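Local coordinates for Methylcobalamin\: coenzyme M methyltransferase (Methanosarcina mazei, PDB 4AY7), which catalyses transfer of a methyl group from methylcobalamin or a related methyl-corrinoid to coenzyme M in methanogenesis, with zinc as cofactor, at residues A191-A196 against S237-V242; N197-V200 against V206-I209; S230-F235 against T243-C248; D257-D260 against G265-V268. One frame throughout, in Å; residues are numbered along the deposited sequence.

Contact 1 of 4, residues A191-A196 against S237-V242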
ATOM      1  N   ALA A 191      -1.200  -0.278  17.118  1.00 20.69           N
ATOM      2  CA  ALA A 191       0.116  -0.735  16.622  1.00 19.82           C
ATOM      3  C   ALA A 191       0.356  -0.094  15.258  1.00 19.02           C
ATOM      4  O   ALA A 191       1.466   0.324  14.938  1.00 18.93           O
ATOM      5  CB  ALA A 191       0.190  -2.296  16.511  1.00 18.70           C
ATOM      6  N   SER A 192      -0.668  -0.059  14.434  1.00 18.89           N
ATOM      7  CA  SER A 192      -0.550   0.488  13.048  1.00 18.39           C
ATOM      8  C   SER A 192      -0.113   1.947  13.063  1.00 18.33           C
ATOM      9  O   SER A 192       0.765   2.353  12.317  1.00 17.57           O
ATOM     10  CB  SER A 192      -1.893   0.300  12.290  1.00 19.08           C
ATOM     11  OG  SER A 192      -2.013  -1.095  11.934  1.00 19.73           O
ATOM     12  N   ILE A 193      -0.694   2.724  13.963  1.00 18.68           N
ATOM     13  CA  ILE A 193      -0.418   4.158  14.006  1.00 18.86           C
ATOM     14  C   ILE A 193       1.028   4.355  14.471  1.00 19.03           C
ATOM     15  O   ILE A 193       1.795   5.185  13.905  1.00 19.57           O
ATOM     16  CB  ILE A 193      -1.398   4.833  14.980  1.00 19.37           C
ATOM     17  CG1 ILE A 193      -2.754   4.834  14.348  1.00 19.64           C
ATOM     18  CG2 ILE A 193      -0.883   6.185  15.402  1.00 19.54           C
ATOM     19  CD1 ILE A 193      -3.844   5.175  15.321  1.00 20.44           C
ATOM     20  N   ILE A 194       1.417   3.581  15.475  1.00 18.99           N
ATOM     21  CA  ILE A 194       2.792   3.662  16.009  1.00 19.06           C
ATOM     22  C   ILE A 194       3.827   3.407  14.892  1.00 18.65           C
ATOM     23  O   ILE A 194       4.819   4.124  14.769  1.00 18.86           O
ATOM     24  CB  ILE A 194       3.033   2.712  17.182  1.00 19.47           C
ATOM     25  CG1 ILE A 194       2.232   3.164  18.436  1.00 19.96           C
ATOM     26  CG2 ILE A 194       4.552   2.595  17.489  1.00 19.96           C
ATOM     27  CD1 ILE A 194       2.009   2.125  19.528  1.00 20.21           C
ATOM     28  N   TYR A 195       3.634   2.340  14.150  1.00 17.84           N
ATOM     29  CA  TYR A 195       4.592   1.961  13.065  1.00 17.81           C
ATOM     30  C   TYR A 195       4.566   2.980  11.943  1.00 17.78           C
ATOM     31  O   TYR A 195       5.610   3.447  11.475  1.00 18.81           O
ATOM     32  CB  TYR A 195       4.206   0.599  12.529  1.00 17.43           C
ATOM     33  CG  TYR A 195       5.045   0.084  11.354  1.00 17.45           C
ATOM     34  CD1 TYR A 195       6.413   0.318  11.278  1.00 17.71           C
ATOM     35  CD2 TYR A 195       4.458  -0.644  10.340  1.00 17.31           C
ATOM     36  CE1 TYR A 195       7.182  -0.157  10.214  1.00 17.99           C
ATOM     37  CE2 TYR A 195       5.214  -1.200   9.283  1.00 17.68           C
ATOM     38  CZ  TYR A 195       6.584  -0.925   9.222  1.00 18.00           C
ATOM     39  OH  TYR A 195       7.342  -1.381   8.185  1.00 18.34           O
ATOM     40  N   ALA A 196       3.367   3.369  11.530  1.00 17.48           N
ATOM     41  CA  ALA A 196       3.217   4.397  10.468  1.00 17.24           C
ATOM     42  C   ALA A 196       3.973   5.703  10.825  1.00 17.94           C
ATOM     43  O   ALA A 196       4.757   6.192  10.038  1.00 18.04           O
ATOM     44  CB  ALA A 196       1.726   4.682  10.218  1.00 16.79           C
ATOM     45  N   SER A 237      -6.524   9.769  10.836  1.00 22.35           N
ATOM     46  CA  SER A 237      -6.430  10.995  11.638  1.00 24.66           C
ATOM     47  C   SER A 237      -5.211  11.087  12.548  1.00 23.88           C
ATOM     48  O   SER A 237      -4.841  12.172  12.989  1.00 24.14           O
ATOM     49  CB  SER A 237      -7.738  11.254  12.368  1.00 27.47           C
ATOM     50  OG  SER A 237      -7.858  10.354  13.447  1.00 29.73           O
ATOM     51  N   SER A 238      -4.640   9.947  12.921  1.00 22.70           N
ATOM     52  CA  SER A 238      -3.552   9.918  13.890  1.00 22.51           C
ATOM     53  C   SER A 238      -2.145   9.872  13.288  1.00 21.99           C
ATOM     54  O   SER A 238      -1.135  10.006  14.004  1.00 22.06           O
ATOM     55  CB  SER A 238      -3.754   8.697  14.758  1.00 22.67           C
ATOM     56  OG  SER A 238      -5.079   8.655  15.340  1.00 23.61           O
ATOM     57  N   VAL A 239      -2.085   9.541  12.013  1.00 21.74           N
ATOM     58  CA  VAL A 239      -0.829   9.414  11.273  1.00 21.63           C
ATOM     59  C   VAL A 239      -0.421  10.769  10.702  1.00 22.67           C
ATOM     60  O   VAL A 239      -1.212  11.445  10.014  1.00 22.07           O
ATOM     61  CB  VAL A 239      -0.974   8.369  10.174  1.00 21.49           C
ATOM     62  CG1 VAL A 239       0.258   8.326   9.262  1.00 20.58           C
ATOM     63  CG2 VAL A 239      -1.130   7.002  10.829  1.00 22.23           C
ATOM     64  N   ASN A 240       0.820  11.134  10.975  1.00 23.72           N
ATOM     65  CA  ASN A 240       1.354  12.477  10.718  1.00 24.89           C
ATOM     66  C   ASN A 240       1.898  12.669   9.305  1.00 24.24           C
ATOM     67  O   ASN A 240       2.966  13.206   9.111  1.00 23.78           O
ATOM     68  CB  ASN A 240       2.395  12.799  11.820  1.00 27.18           C
ATOM     69  CG  ASN A 240       1.707  12.858  13.188  1.00 28.40           C
ATOM     70  OD1 ASN A 240       0.674  13.466  13.291  1.00 34.52           O
ATOM     71  ND2 ASN A 240       2.194  12.179  14.146  1.00 32.76           N
ATOM     72  N   SER A 241       1.153  12.185   8.319  1.00 24.03           N
ATOM     73  CA  SER A 241       1.494  12.438   6.894  1.00 23.34           C
ATOM     74  C   SER A 241       0.242  12.258   6.051  1.00 22.27           C
ATOM     75  O   SER A 241      -0.799  11.742   6.536  1.00 21.36           O
ATOM     76  CB  SER A 241       2.563  11.440   6.372  1.00 24.87           C
ATOM     77  OG  SER A 241       2.024  10.119   6.324  1.00 24.07           O
ATOM     78  N   VAL A 242       0.381  12.643   4.788  1.00 20.77           N
ATOM     79  CA  VAL A 242      -0.515  12.191   3.754  1.00 20.38           C
ATOM     80  C   VAL A 242      -0.574  10.677   3.753  1.00 19.24           C
ATOM     81  O   VAL A 242       0.444   9.975   3.987  1.00 18.89           O
ATOM     82  CB  VAL A 242      -0.113  12.808   2.385  1.00 20.36           C
ATOM     83  CG1 VAL A 242      -0.849  12.111   1.226  1.00 20.40           C
ATOM     84  CG2 VAL A 242      -0.310  14.354   2.438  1.00 20.98           C
TER
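S238, at the end of helix 221-238, puts its CB into the side of I193: CD1 of I193 lies 3.6 Å from S238 CB, and I193 CG2 comes within 3.9 Å of the same atom, so both branches of the isoleucine lie against it. CG1 of I193 stands anti to the carbonyl carbon (chi1 -72°) and the chain runs on extended, which carries CD1 out to the serine. The hydroxyl of S238 is engaged elsewhere, hydrogen-bonded to O of K234 one turn back. With an alanine in place of I193, S238 CB would probably lose its apolar cover and a gap would open between the two helices. V239, the first residue to leave helical geometry, turns CG2 onto A196 CB at 3.7 Å, with CG1 4.0 Å from it. This joins two outer helices of the TIM barrel where the second one ends, and I207 of strand 206-210 touches both A196 and V239. N197 receives the departing chain, with ND2 bonded to S238 O and OD1 to N240 N. Further on, S241 OG donates to V242 O over 2.8 Å, approaching from above the carbonyl plane (43° out of it). V242 then pairs through its backbone with I207.

Contact 2 of 4, residues N197-V200 against V206-I209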
ATOM      1  N   ASN A 197       3.751   6.246  12.019  1.00 18.39           N
ATOM      2  CA  ASN A 197       4.482   7.393  12.452  1.00 19.07           C
ATOM      3  C   ASN A 197       5.948   7.257  12.534  1.00 19.99           C
ATOM      4  O   ASN A 197       6.694   8.236  12.296  1.00 20.64           O
ATOM      5  CB  ASN A 197       3.866   8.010  13.739  1.00 19.89           C
ATOM      6  CG  ASN A 197       2.533   8.728  13.491  1.00 20.14           C
ATOM      7  OD1 ASN A 197       2.359   9.325  12.477  1.00 19.75           O
ATOM      8  ND2 ASN A 197       1.593   8.651  14.438  1.00 20.94           N
ATOM      9  N   ALA A 198       6.422   6.046  12.896  1.00 19.89           N
ATOM     10  CA  ALA A 198       7.835   5.765  12.825  1.00 20.40           C
ATOM     11  C   ALA A 198       8.371   5.859  11.428  1.00 20.12           C
ATOM     12  O   ALA A 198       9.493   6.349  11.246  1.00 20.94           O
ATOM     13  CB  ALA A 198       8.192   4.384  13.407  1.00 19.96           C
ATOM     14  N   MET A 199       7.677   5.284  10.454  1.00 19.68           N
ATOM     15  CA  MET A 199       8.126   5.444   9.055  1.00 20.15           C
ATOM     16  C   MET A 199       8.158   6.921   8.642  1.00 20.58           C
ATOM     17  O   MET A 199       9.117   7.345   8.007  1.00 21.21           O
ATOM     18  CB  MET A 199       7.258   4.654   8.078  1.00 20.64           C
ATOM     19  CG  MET A 199       7.414   3.170   8.182  1.00 21.42           C
ATOM     20  SD  MET A 199       6.769   2.169   6.797  1.00 23.09           S
ATOM     21  CE  MET A 199       5.030   2.146   7.179  1.00 23.40           C
ATOM     22  N   VAL A 200       7.169   7.706   9.069  1.00 20.23           N
ATOM     23  CA  VAL A 200       7.193   9.124   8.810  1.00 22.01           C
ATOM     24  C   VAL A 200       8.431   9.751   9.425  1.00 23.67           C
ATOM     25  O   VAL A 200       9.123  10.518   8.745  1.00 23.98           O
ATOM     26  CB  VAL A 200       5.883   9.830   9.296  1.00 21.92           C
ATOM     27  CG1 VAL A 200       6.003  11.359   9.221  1.00 23.29           C
ATOM     28  CG2 VAL A 200       4.667   9.332   8.483  1.00 21.50           C
ATOM     29  N   VAL A 206       4.502   9.703   2.346  1.00 18.95           N
ATOM     30  CA  VAL A 206       3.165   9.176   2.215  1.00 18.25           C
ATOM     31  C   VAL A 206       3.171   7.828   2.909  1.00 17.64           C
ATOM     32  O   VAL A 206       4.131   7.088   2.722  1.00 17.54           O
ATOM     33  CB  VAL A 206       2.873   8.991   0.711  1.00 18.05           C
ATOM     34  CG1 VAL A 206       1.521   8.288   0.524  1.00 18.07           C
ATOM     35  CG2 VAL A 206       2.915  10.328   0.005  1.00 18.27           C
ATOM     36  N   ILE A 207       2.123   7.472   3.645  1.00 17.53           N
ATOM     37  CA  ILE A 207       1.981   6.120   4.169  1.00 17.54           C
ATOM     38  C   ILE A 207       0.820   5.589   3.375  1.00 17.35           C
ATOM     39  O   ILE A 207      -0.231   6.189   3.443  1.00 16.45           O
ATOM     40  CB  ILE A 207       1.701   6.002   5.713  1.00 17.91           C
ATOM     41  CG1 ILE A 207       2.828   6.731   6.442  1.00 18.21           C
ATOM     42  CG2 ILE A 207       1.547   4.523   6.093  1.00 18.32           C
ATOM     43  CD1 ILE A 207       4.235   6.099   6.222  1.00 18.36           C
ATOM     44  N   ALA A 208       1.038   4.475   2.685  1.00 16.88           N
ATOM     45  CA  ALA A 208       0.039   3.724   1.974  1.00 17.23           C
ATOM     46  C   ALA A 208      -0.276   2.381   2.607  1.00 17.77           C
ATOM     47  O   ALA A 208       0.606   1.464   2.708  1.00 19.17           O
ATOM     48  CB  ALA A 208       0.510   3.505   0.555  1.00 16.89           C
ATOM     49  N   ILE A 209      -1.512   2.217   3.094  1.00 17.92           N
ATOM     50  CA  ILE A 209      -1.839   0.974   3.706  1.00 17.77           C
ATOM     51  C   ILE A 209      -2.605   0.094   2.754  1.00 17.11           C
ATOM     52  O   ILE A 209      -3.435   0.556   1.984  1.00 16.65           O
ATOM     53  CB  ILE A 209      -2.577   1.138   5.033  1.00 18.30           C
ATOM     54  CG1 ILE A 209      -3.994   1.618   4.843  1.00 18.83           C
ATOM     55  CG2 ILE A 209      -1.763   2.048   5.996  1.00 18.88           C
ATOM     56  CD1 ILE A 209      -4.785   1.763   6.139  1.00 18.80           C
TER
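Where helix 178-202 of the TIM barrel ends and the chain turns back into strand 206-210, M199 and V200 pack on I207, the residue that this strand turns toward the helix. The meeting is wholly apolar and centres on the longer branch of I207. Its CD1 lies 3.8 Å from M199 CB and 4.0 Å from V200 CG2, so the methyl sits against two successive residues of the helix. CG1 of I207 comes within 3.8 Å of V200 CG2. Two turns in the same sense, chi1 -56° and chi2 -63°, fold this branch over instead of stretching it out. M199 bends at its sulfur (chi3 -79°), and its terminal methyl CE swings back to 4.1 Å from I207 CD1. Both helix side chains cross I207 obliquely. The CA atoms of V200 and I207 remain 7.6 Å apart, a spacing bridged by the side chains alone. M199 also rests on V133, L134 and I137 of helix 130-144 and on M154 of strand 150-155, while S241 touches both V200 and I207. In the parallel sheet, strand 206-210 runs between strands 150-155 and 242-246: A208 is backbone hydrogen-bonded to G152 and M154, and I207 to V242 and V244.

Contact 3 of 4, residues S230-F235 against T243-C248. With ZN (zinc ion), chain C.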
ATOM      1  N   SER A 230     -14.476   3.035  11.417  1.00 20.81           N
ATOM      2  CA  SER A 230     -13.993   3.843  12.548  1.00 21.56           C
ATOM      3  C   SER A 230     -12.529   3.673  12.861  1.00 21.58           C
ATOM      4  O   SER A 230     -11.859   4.677  13.214  1.00 21.92           O
ATOM      5  CB  SER A 230     -14.847   3.674  13.839  1.00 22.02           C
ATOM      6  OG  SER A 230     -14.728   2.333  14.283  1.00 22.22           O
ATOM      7  N   ARG A 231     -11.993   2.451  12.670  1.00 21.21           N
ATOM      8  CA  ARG A 231     -10.603   2.272  12.889  1.00 21.42           C
ATOM      9  C   ARG A 231      -9.778   2.881  11.800  1.00 20.33           C
ATOM     10  O   ARG A 231      -8.731   3.474  12.064  1.00 20.06           O
ATOM     11  CB  ARG A 231     -10.231   0.770  13.130  1.00 21.63           C
ATOM     12  CG  ARG A 231     -10.616   0.234  14.510  1.00 22.41           C
ATOM     13  CD  ARG A 231     -12.089  -0.193  14.646  1.00 23.08           C
ATOM     14  NE  ARG A 231     -12.421  -0.480  16.039  1.00 23.69           N
ATOM     15  CZ  ARG A 231     -13.615  -0.804  16.504  1.00 25.11           C
ATOM     16  NH1 ARG A 231     -14.675  -0.880  15.730  1.00 24.84           N
ATOM     17  NH2 ARG A 231     -13.758  -0.948  17.831  1.00 25.81           N
ATOM     18  N   LEU A 232     -10.199   2.694  10.558  1.00 20.20           N
ATOM     19  CA  LEU A 232      -9.485   3.354   9.404  1.00 20.04           C
ATOM     20  C   LEU A 232      -9.483   4.887   9.539  1.00 20.54           C
ATOM     21  O   LEU A 232      -8.420   5.503   9.374  1.00 19.41           O
ATOM     22  CB  LEU A 232     -10.127   2.921   8.103  1.00 19.44           C
ATOM     23  CG  LEU A 232      -9.913   1.448   7.773  1.00 19.79           C
ATOM     24  CD1 LEU A 232     -10.851   0.934   6.651  1.00 19.60           C
ATOM     25  CD2 LEU A 232      -8.448   1.176   7.383  1.00 19.55           C
ATOM     26  N   GLN A 233     -10.633   5.477   9.942  1.00 21.09           N
ATOM     27  CA  GLN A 233     -10.705   6.898  10.331  1.00 21.92           C
ATOM     28  C   GLN A 233      -9.715   7.283  11.422  1.00 21.82           C
ATOM     29  O   GLN A 233      -9.038   8.320  11.304  1.00 20.77           O
ATOM     30  CB  GLN A 233     -12.102   7.264  10.803  1.00 23.27           C
ATOM     31  CG  GLN A 233     -13.047   7.352   9.633  1.00 24.12           C
ATOM     32  CD  GLN A 233     -14.523   7.494  10.023  1.00 26.43           C
ATOM     33  OE1 GLN A 233     -14.959   6.984  11.047  1.00 29.69           O
ATOM     34  NE2 GLN A 233     -15.290   8.139   9.177  1.00 27.02           N
ATOM     35  N   LYS A 234      -9.569   6.425  12.435  1.00 22.57           N
ATOM     36  CA  LYS A 234      -8.644   6.734  13.524  1.00 23.31           C
ATOM     37  C   LYS A 234      -7.221   6.684  13.035  1.00 22.22           C
ATOM     38  O   LYS A 234      -6.372   7.514  13.431  1.00 21.61           O
ATOM     39  CB  LYS A 234      -8.827   5.791  14.676  1.00 25.47           C
ATOM     40  CG  LYS A 234      -7.995   6.132  15.892  1.00 29.09           C
ATOM     41  CD  LYS A 234      -8.216   5.044  16.934  1.00 32.57           C
ATOM     42  CE  LYS A 234      -7.555   5.372  18.270  1.00 36.71           C
ATOM     43  NZ  LYS A 234      -7.895   6.787  18.639  1.00 43.48           N
ATOM     44  N   PHE A 235      -6.918   5.682  12.185  1.00 21.04           N
ATOM     45  CA  PHE A 235      -5.583   5.641  11.606  1.00 20.29           C
ATOM     46  C   PHE A 235      -5.229   6.908  10.833  1.00 20.72           C
ATOM     47  O   PHE A 235      -4.157   7.526  11.053  1.00 21.37           O
ATOM     48  CB  PHE A 235      -5.498   4.434  10.653  1.00 19.61           C
ATOM     49  CG  PHE A 235      -4.164   4.278  10.001  1.00 18.99           C
ATOM     50  CD1 PHE A 235      -3.896   4.880   8.813  1.00 18.85           C
ATOM     51  CD2 PHE A 235      -3.171   3.474  10.608  1.00 19.29           C
ATOM     52  CE1 PHE A 235      -2.665   4.719   8.182  1.00 18.72           C
ATOM     53  CE2 PHE A 235      -1.933   3.329  10.015  1.00 19.10           C
ATOM     54  CZ  PHE A 235      -1.677   3.977   8.789  1.00 18.73           C
ATOM     55  N   THR A 243      -1.812  10.173   3.695  1.00 19.14           N
ATOM     56  CA  THR A 243      -2.053   8.732   3.645  1.00 18.47           C
ATOM     57  C   THR A 243      -2.897   8.311   2.428  1.00 17.91           C
ATOM     58  O   THR A 243      -3.678   9.109   1.868  1.00 17.80           O
ATOM     59  CB  THR A 243      -2.746   8.233   4.910  1.00 18.93           C
ATOM     60  OG1 THR A 243      -3.969   8.906   5.024  1.00 18.82           O
ATOM     61  CG2 THR A 243      -1.938   8.488   6.210  1.00 18.60           C
ATOM     62  N   VAL A 244      -2.793   7.032   2.101  1.00 17.05           N
ATOM     63  CA  VAL A 244      -3.485   6.384   1.004  1.00 16.66           C
ATOM     64  C   VAL A 244      -4.008   5.029   1.485  1.00 16.56           C
ATOM     65  O   VAL A 244      -3.292   4.260   2.141  1.00 17.14           O
ATOM     66  CB  VAL A 244      -2.549   6.210  -0.236  1.00 16.71           C
ATOM     67  CG1 VAL A 244      -3.229   5.455  -1.367  1.00 16.02           C
ATOM     68  CG2 VAL A 244      -2.128   7.556  -0.810  1.00 16.93           C
ATOM     69  N   LEU A 245      -5.243   4.706   1.142  1.00 16.53           N
ATOM     70  CA  LEU A 245      -5.866   3.451   1.501  1.00 16.35           C
ATOM     71  C   LEU A 245      -6.059   2.623   0.229  1.00 16.60           C
ATOM     72  O   LEU A 245      -6.734   3.051  -0.707  1.00 16.09           O
ATOM     73  CB  LEU A 245      -7.213   3.701   2.152  1.00 16.75           C
ATOM     74  CG  LEU A 245      -8.097   2.517   2.344  1.00 16.95           C
ATOM     75  CD1 LEU A 245      -7.402   1.642   3.408  1.00 17.14           C
ATOM     76  CD2 LEU A 245      -9.435   2.945   2.897  1.00 17.72           C
ATOM     77  N   HIS A 246      -5.499   1.423   0.250  1.00 16.64           N
ATOM     78  CA  HIS A 246      -5.661   0.489  -0.841  1.00 17.65           C
ATOM     79  C   HIS A 246      -6.444  -0.715  -0.388  1.00 18.55           C
ATOM     80  O   HIS A 246      -5.971  -1.419   0.549  1.00 18.65           O
ATOM     81  CB  HIS A 246      -4.314   0.109  -1.377  1.00 18.47           C
ATOM     82  CG  HIS A 246      -4.403  -0.993  -2.400  1.00 20.49           C
ATOM     83  ND1 HIS A 246      -4.607  -0.758  -3.681  1.00 20.48           N
ATOM     84  CD2 HIS A 246      -4.388  -2.377  -2.265  1.00 23.05           C
ATOM     85  CE1 HIS A 246      -4.779  -1.904  -4.357  1.00 21.64           C
ATOM     86  NE2 HIS A 246      -4.579  -2.895  -3.518  1.00 24.47           N
ATOM     87  N   ILE A 247      -7.582  -1.012  -0.997  1.00 19.23           N
ATOM     88  CA  ILE A 247      -8.356  -2.206  -0.598  1.00 20.63           C
ATOM     89  C   ILE A 247      -8.600  -2.948  -1.880  1.00 22.48           C
ATOM     90  O   ILE A 247      -9.156  -2.388  -2.838  1.00 21.48           O
ATOM     91  CB  ILE A 247      -9.688  -1.919   0.130  1.00 20.21           C
ATOM     92  CG1 ILE A 247      -9.446  -1.264   1.501  1.00 20.11           C
ATOM     93  CG2 ILE A 247     -10.532  -3.198   0.364  1.00 20.45           C
ATOM     94  CD1 ILE A 247     -10.757  -0.924   2.263  1.00 20.86           C
ATOM     95  N   CYS A 248      -8.062  -4.167  -1.937  1.00 24.81           N
ATOM     96  CA  CYS A 248      -8.059  -4.946  -3.167  1.00 28.49           C
ATOM     97  C   CYS A 248      -9.498  -5.388  -3.386  1.00 27.79           C
ATOM     98  O   CYS A 248     -10.267  -5.520  -2.437  1.00 29.71           O
ATOM     99  CB  CYS A 248      -7.273  -6.282  -2.997  1.00 31.81           C
ATOM    100  SG  CYS A 248      -5.707  -6.185  -2.129  1.00 39.45           S
TER
HETATM  101 ZN    ZN C 500      -5.030  -5.001  -4.114  1.00 46.90          ZN
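The zinc ion is held by H246 NE2 at 2.2 Å and by C248 SG at 2.4 Å, with C325 supplying a third protein ligand. On the far side of the imidazole, H246 ND1 is hydrogen-bonded to S267 OG, so the ring is gripped at both nitrogens and its rotation is fixed; S267 acts as a second-shell residue to the metal. CG anti to the backbone N (chi1 173°) turns the ring of H246 away from helix 221-238 and toward the zinc ion. H246 and C248 sit at the C-terminal side of strand 242-246, where TIM barrels carry their active sites. The same strand is the second one of the beta-alpha-beta unit formed with strand 206-210 and helix 221-238, and its T243 and L245 point toward that helix. L232 meets L245 methyl to methyl, CD2 to CD1 at 4.1 Å, the two side chains crossing at about a right angle. One turn further along the helix, the ring of F235 brings CE1 to 4.3 Å from T243 CG2, which approaches the ring obliquely. I209 touches L232, F235 and L245, while F263 touches F235, T243 and L245.

Contact 4 of 4, residues D257-D260 against G265-V268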
ATOM      1  N   ASP A 257     -17.919   4.712   1.298  1.00 24.68           N
ATOM      2  CA  ASP A 257     -17.539   4.612   2.729  1.00 25.21           C
ATOM      3  C   ASP A 257     -16.036   4.767   2.878  1.00 22.82           C
ATOM      4  O   ASP A 257     -15.607   5.448   3.788  1.00 22.09           O
ATOM      5  CB  ASP A 257     -18.008   3.303   3.317  1.00 27.34           C
ATOM      6  CG  ASP A 257     -19.498   3.125   3.234  1.00 30.17           C
ATOM      7  OD1 ASP A 257     -20.164   3.948   3.862  1.00 31.23           O
ATOM      8  OD2 ASP A 257     -19.999   2.179   2.548  1.00 32.48           O
ATOM      9  N   MET A 258     -15.244   4.192   1.968  1.00 21.23           N
ATOM     10  CA  MET A 258     -13.813   4.429   1.969  1.00 20.54           C
ATOM     11  C   MET A 258     -13.473   5.898   1.876  1.00 20.05           C
ATOM     12  O   MET A 258     -12.523   6.370   2.489  1.00 19.36           O
ATOM     13  CB  MET A 258     -13.174   3.674   0.794  1.00 20.01           C
ATOM     14  CG  MET A 258     -13.174   2.125   0.965  1.00 20.51           C
ATOM     15  SD  MET A 258     -12.693   1.228  -0.519  1.00 20.94           S
ATOM     16  CE  MET A 258     -11.038   1.891  -0.745  1.00 19.55           C
ATOM     17  N   ALA A 259     -14.258   6.634   1.045  1.00 21.27           N
ATOM     18  CA  ALA A 259     -14.024   8.028   0.804  1.00 21.23           C
ATOM     19  C   ALA A 259     -14.304   8.875   2.020  1.00 21.99           C
ATOM     20  O   ALA A 259     -13.825   9.993   2.077  1.00 21.95           O
ATOM     21  CB  ALA A 259     -14.813   8.527  -0.432  1.00 20.62           C
ATOM     22  N   ASP A 260     -15.075   8.350   2.971  1.00 22.96           N
ATOM     23  CA  ASP A 260     -15.309   9.005   4.272  1.00 24.05           C
ATOM     24  C   ASP A 260     -14.266   8.662   5.375  1.00 24.81           C
ATOM     25  O   ASP A 260     -14.466   9.095   6.522  1.00 25.04           O
ATOM     26  CB  ASP A 260     -16.695   8.581   4.801  1.00 26.05           C
ATOM     27  CG  ASP A 260     -17.855   9.135   4.019  1.00 30.04           C
ATOM     28  OD1 ASP A 260     -17.766  10.236   3.440  1.00 29.39           O
ATOM     29  OD2 ASP A 260     -18.914   8.464   3.981  1.00 33.27           O
ATOM     30  N   GLY A 265      -5.853   9.851  -0.420  1.00 18.21           N
ATOM     31  CA  GLY A 265      -6.049   9.064  -1.615  1.00 17.94           C
ATOM     32  C   GLY A 265      -6.608   7.703  -1.343  1.00 17.59           C
ATOM     33  O   GLY A 265      -6.324   7.061  -0.279  1.00 16.84           O
ATOM     34  N   LEU A 266      -7.364   7.242  -2.325  1.00 17.12           N
ATOM     35  CA  LEU A 266      -7.783   5.894  -2.440  1.00 17.33           C
ATOM     36  C   LEU A 266      -7.179   5.162  -3.658  1.00 17.84           C
ATOM     37  O   LEU A 266      -7.216   5.604  -4.778  1.00 18.46           O
ATOM     38  CB  LEU A 266      -9.305   5.786  -2.469  1.00 17.22           C
ATOM     39  CG  LEU A 266     -10.044   6.453  -1.359  1.00 17.64           C
ATOM     40  CD1 LEU A 266     -11.521   6.306  -1.654  1.00 18.34           C
ATOM     41  CD2 LEU A 266      -9.700   5.831  -0.008  1.00 17.07           C
ATOM     42  N   SER A 267      -6.555   4.022  -3.388  1.00 18.69           N
ATOM     43  CA  SER A 267      -5.871   3.205  -4.442  1.00 19.24           C
ATOM     44  C   SER A 267      -6.789   2.067  -4.706  1.00 20.14           C
ATOM     45  O   SER A 267      -7.091   1.265  -3.793  1.00 21.91           O
ATOM     46  CB  SER A 267      -4.530   2.733  -3.973  1.00 19.74           C
ATOM     47  OG  SER A 267      -3.999   1.697  -4.778  1.00 20.50           O
ATOM     48  N   VAL A 268      -7.150   1.909  -5.978  1.00 21.22           N
ATOM     49  CA  VAL A 268      -8.146   0.957  -6.395  1.00 23.53           C
ATOM     50  C   VAL A 268      -7.681   0.151  -7.642  1.00 23.96           C
ATOM     51  O   VAL A 268      -6.844   0.599  -8.404  1.00 22.82           O
ATOM     52  CB  VAL A 268      -9.440   1.629  -6.870  1.00 24.20           C
ATOM     53  CG1 VAL A 268     -10.092   2.331  -5.696  1.00 24.86           C
ATOM     54  CG2 VAL A 268      -9.142   2.612  -8.030  1.00 24.23           C
TER
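M258, in the last turn of helix 252-259, lies over the end of L266: its CB is 4.0 Å from L266 CD1 and 4.2 Å from L266 CD2. Its carbonyl takes part as well, O of M258 standing 3.8 Å from L266 CD2. Beyond CB the methionine chain leads away from the leucine, and its bend at chi3 (60°) turns CE back toward the strand side. A259 comes next and offers mainly its backbone, with N and CA each 3.9 Å from L266 CD1; its CB is 4.2 Å from that methyl. The leucine can reach both residues because CG is set anti to its carbonyl carbon (chi1 -53°), with CD1 and CD2 both facing the helix. An alanine replacing L266 would probably open a gap beneath M258 and A259, leaving M258 CB and the A259 backbone without their apolar partner. D260 follows, its carboxylate bridging R285 and K229. The contact belongs to the beta-alpha-beta unit of strand 242-246, helix 252-259 and strand 265-267. L245 of the first strand touches both M258 and L266, F224 of helix 221-238 touches M258, and L266 is backbone hydrogen-bonded to R287 and V289 of strand 287-292.

From the N terminus, helix 178-202 supplies the first segments of contacts 1 and 2. Contact 2 closes first, over the short turn into strand 206-210, and is nested inside the longer loop of contact 1, which returns to the end of helix 221-238. Contact 3 opens within that loop and closes beyond it, on strand 242-246, so contacts 1 and 3 cross; F235 packs on A196 and I193 between them. Contact 4 follows in series, closing the turn from helix 252-259 to strand 265-267. Contacts 2, 3 and 4 reach neighbouring strands of one parallel sheet: I209 bonds to V244 and H246, and L245 O to S267 N.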